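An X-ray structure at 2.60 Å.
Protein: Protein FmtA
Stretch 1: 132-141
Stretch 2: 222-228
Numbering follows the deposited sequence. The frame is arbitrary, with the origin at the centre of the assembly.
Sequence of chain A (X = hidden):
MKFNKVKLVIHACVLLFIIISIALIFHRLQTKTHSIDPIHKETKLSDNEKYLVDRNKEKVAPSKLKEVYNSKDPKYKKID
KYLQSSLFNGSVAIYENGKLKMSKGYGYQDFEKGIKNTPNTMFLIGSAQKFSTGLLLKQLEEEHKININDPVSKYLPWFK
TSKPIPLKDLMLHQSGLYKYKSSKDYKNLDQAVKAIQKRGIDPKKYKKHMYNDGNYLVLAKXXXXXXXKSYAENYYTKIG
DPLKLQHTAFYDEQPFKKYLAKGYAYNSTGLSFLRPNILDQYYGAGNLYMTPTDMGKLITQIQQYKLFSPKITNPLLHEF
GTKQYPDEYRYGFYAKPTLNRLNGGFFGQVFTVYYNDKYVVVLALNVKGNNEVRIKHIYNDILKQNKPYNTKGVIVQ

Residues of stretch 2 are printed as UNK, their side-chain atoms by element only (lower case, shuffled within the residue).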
# COMPACT_ATOMS: atom_id res chain seq x y z
N SER A 132 10.60 4.11 -20.34
CA SER A 132 10.22 4.37 -21.74
C SER A 132 10.50 5.83 -22.12
O SER A 132 11.14 6.11 -23.15
CB SER A 132 8.74 4.01 -21.96
OG SER A 132 8.21 4.64 -23.11
N THR A 133 10.04 6.75 -21.27
CA THR A 133 10.25 8.19 -21.47
C THR A 133 11.74 8.56 -21.43
O THR A 133 12.20 9.40 -22.21
CB THR A 133 9.47 9.01 -20.40
OG1 THR A 133 8.07 8.71 -20.49
CG2 THR A 133 9.68 10.52 -20.59
N GLY A 134 12.50 7.94 -20.52
CA GLY A 134 13.93 8.16 -20.44
C GLY A 134 14.66 7.70 -21.70
O GLY A 134 15.58 8.37 -22.17
N LEU A 135 14.24 6.56 -22.25
CA LEU A 135 14.84 6.05 -23.48
C LEU A 135 14.60 7.00 -24.65
O LEU A 135 15.51 7.23 -25.45
CB LEU A 135 14.28 4.67 -23.82
CG LEU A 135 14.82 3.53 -22.95
CD1 LEU A 135 13.92 2.30 -23.05
CD2 LEU A 135 16.25 3.17 -23.34
N LEU A 136 13.39 7.56 -24.72
CA LEU A 136 13.04 8.54 -25.74
C LEU A 136 13.88 9.80 -25.59
O LEU A 136 14.31 10.38 -26.58
CB LEU A 136 11.55 8.88 -25.66
CG LEU A 136 10.56 7.78 -26.08
CD1 LEU A 136 9.14 8.18 -25.74
CD2 LEU A 136 10.69 7.47 -27.57
N LEU A 137 14.09 10.22 -24.34
CA LEU A 137 14.98 11.36 -24.03
C LEU A 137 16.39 11.12 -24.54
O LEU A 137 16.94 11.95 -25.26
CB LEU A 137 15.04 11.61 -22.52
CG LEU A 137 14.07 12.64 -21.93
CD1 LEU A 137 14.32 12.74 -20.43
CD2 LEU A 137 14.20 14.00 -22.58
N LYS A 138 16.97 9.99 -24.16
CA LYS A 138 18.32 9.65 -24.58
C LYS A 138 18.42 9.60 -26.10
O LYS A 138 19.38 10.12 -26.69
CB LYS A 138 18.78 8.32 -23.97
CG LYS A 138 20.19 7.90 -24.36
CD LYS A 138 21.28 8.86 -23.86
CE LYS A 138 21.58 8.64 -22.38
NZ LYS A 138 22.21 9.83 -21.76
N GLN A 139 17.42 9.00 -26.74
CA GLN A 139 17.35 8.98 -28.19
C GLN A 139 17.40 10.39 -28.78
O GLN A 139 18.15 10.66 -29.71
CB GLN A 139 16.09 8.26 -28.66
CG GLN A 139 16.18 6.75 -28.61
CD GLN A 139 14.85 6.08 -28.91
OE1 GLN A 139 13.80 6.73 -28.89
NE2 GLN A 139 14.88 4.78 -29.18
N LEU A 140 16.59 11.29 -28.22
CA LEU A 140 16.54 12.68 -28.66
C LEU A 140 17.86 13.43 -28.45
O LEU A 140 18.19 14.32 -29.23
CB LEU A 140 15.40 13.43 -27.96
CG LEU A 140 14.00 13.04 -28.44
CD1 LEU A 140 12.95 13.76 -27.61
CD2 LEU A 140 13.83 13.35 -29.92
N GLU A 141 18.59 13.07 -27.40
CA GLU A 141 19.91 13.65 -27.14
C GLU A 141 20.90 13.27 -28.24
O GLU A 141 21.63 14.12 -28.74
CB GLU A 141 20.45 13.20 -25.78
CG GLU A 141 19.69 13.76 -24.59
CD GLU A 141 20.07 13.08 -23.30
OE1 GLU A 141 21.26 13.08 -22.96
OE2 GLU A 141 19.17 12.56 -22.61
N UNK A 222 7.89 17.63 -23.24
CA UNK A 222 9.11 18.09 -23.91
C UNK A 222 9.35 17.24 -25.17
O UNK A 222 9.62 17.77 -26.25
c UNK A 222 11.65 18.17 -23.75
c UNK A 222 10.35 18.02 -22.97
c UNK A 222 10.26 19.08 -21.88
N UNK A 223 9.23 15.92 -25.01
CA UNK A 223 9.37 14.99 -26.12
C UNK A 223 8.37 15.34 -27.22
O UNK A 223 8.74 15.43 -28.39
c UNK A 223 10.34 13.07 -24.79
c UNK A 223 9.18 13.52 -25.67
c UNK A 223 9.06 12.58 -26.87
c UNK A 223 10.07 11.82 -23.98
N UNK A 224 7.12 15.54 -26.84
CA UNK A 224 6.08 15.86 -27.82
C UNK A 224 6.37 17.17 -28.55
O UNK A 224 6.21 17.25 -29.76
o UNK A 224 2.01 13.58 -26.40
c UNK A 224 4.70 15.92 -27.16
c UNK A 224 4.13 14.55 -26.81
o UNK A 224 2.24 15.72 -25.94
c UNK A 224 2.69 14.63 -26.35
N UNK A 225 6.81 18.18 -27.79
CA UNK A 225 7.03 19.52 -28.32
C UNK A 225 8.21 19.57 -29.30
O UNK A 225 8.11 20.21 -30.33
c UNK A 225 7.27 20.51 -27.17
o UNK A 225 5.66 23.35 -28.76
c UNK A 225 7.20 21.98 -27.57
c UNK A 225 5.79 22.44 -27.90
o UNK A 225 4.82 21.92 -27.30
N UNK A 226 9.31 18.91 -28.96
CA UNK A 226 10.52 18.93 -29.80
C UNK A 226 10.35 18.10 -31.06
O UNK A 226 10.90 18.44 -32.10
c UNK A 226 11.69 16.99 -28.67
c UNK A 226 12.11 19.34 -27.88
c UNK A 226 11.80 18.45 -29.07
N UNK A 227 9.59 17.01 -30.96
CA UNK A 227 9.36 16.11 -32.09
C UNK A 227 8.15 16.52 -32.92
O UNK A 227 8.00 16.08 -34.06
o UNK A 227 7.92 14.57 -30.86
c UNK A 227 9.14 14.66 -31.61
c UNK A 227 10.30 14.18 -30.75
N UNK A 228 7.29 17.36 -32.35
CA UNK A 228 6.03 17.72 -32.99
C UNK A 228 5.11 16.52 -33.18
O UNK A 228 4.25 16.55 -34.06

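Position 222 carries three side-chain carbons, one bonded to CA and bearing the other two. A fork at CB with just three carbons identifies Val222. Its CA-to-CB bond points toward stretch 1, yet its nearest methyl carbon stays 5.0 Å from CD2 of Leu137, so it lies beside the contact rather than in it.

At position 223 there are four carbons, forked at the first, with one arm two carbons long. The end of the long arm reaches into the helix of stretch 1, 3.7 Å from CG2 of Thr133 and 3.7 Å from CB of Leu136. Four carbons with the branch at CB make this Ile223; the atom at the tip is CD1, and it also lies 4.3 Å from the backbone N of Leu137. Nearer the root of the arm, CG1 is 3.9 Å from CD1 of Leu140.

Position 224 has a chain of three carbons, the third carrying two oxygens, and its CA-to-CB bond points away from stretch 1. The carboxylate at the end of a three-carbon chain is that of Glu224, which finds hydrogen-bond partners elsewhere in the structure.

The same composition recurs at position 225, again three carbons with two oxygens on the last. This is Glu225, exposed and out of reach of stretch 1.

Position 226 returns to three carbons forked at CB, one turn after Val222. One of its methyls approaches CD1 of Leu140 to 3.6 Å. The residue is Val226, and the methyl concerned is CG2.

At position 227, CB bears one oxygen and one carbon. The carbon lies 3.7 Å from CD2 of Leu140, whereas the oxygen is 2.7 Å from the backbone O of Ile223. A hydroxyl and a methyl on the same carbon define Thr227, so the methyl is CG2 and the oxygen OG1.

Position 228 has no side-chain atoms and is therefore Gly228. It is the first residue after the helix to leave helical phi/psi, and its positive phi of 63° is a conformation that favours glycine.

The two helices run in broadly similar directions, at 34° to each other, with their axes 10.8 Å apart at closest approach. Ile223 is the knob: it sits among Thr133, Leu136, Leu137 and Leu140, and its CA is 7.0 Å from the CA of Leu137. Leu140 extends the contact toward the end of the second helix by meeting Val226 and Thr227. No hydrogen bond crosses between the stretches, so the 279 Å² of buried surface reflects apolar packing.

Stretch 2, residues 222-228: VIEEVTG
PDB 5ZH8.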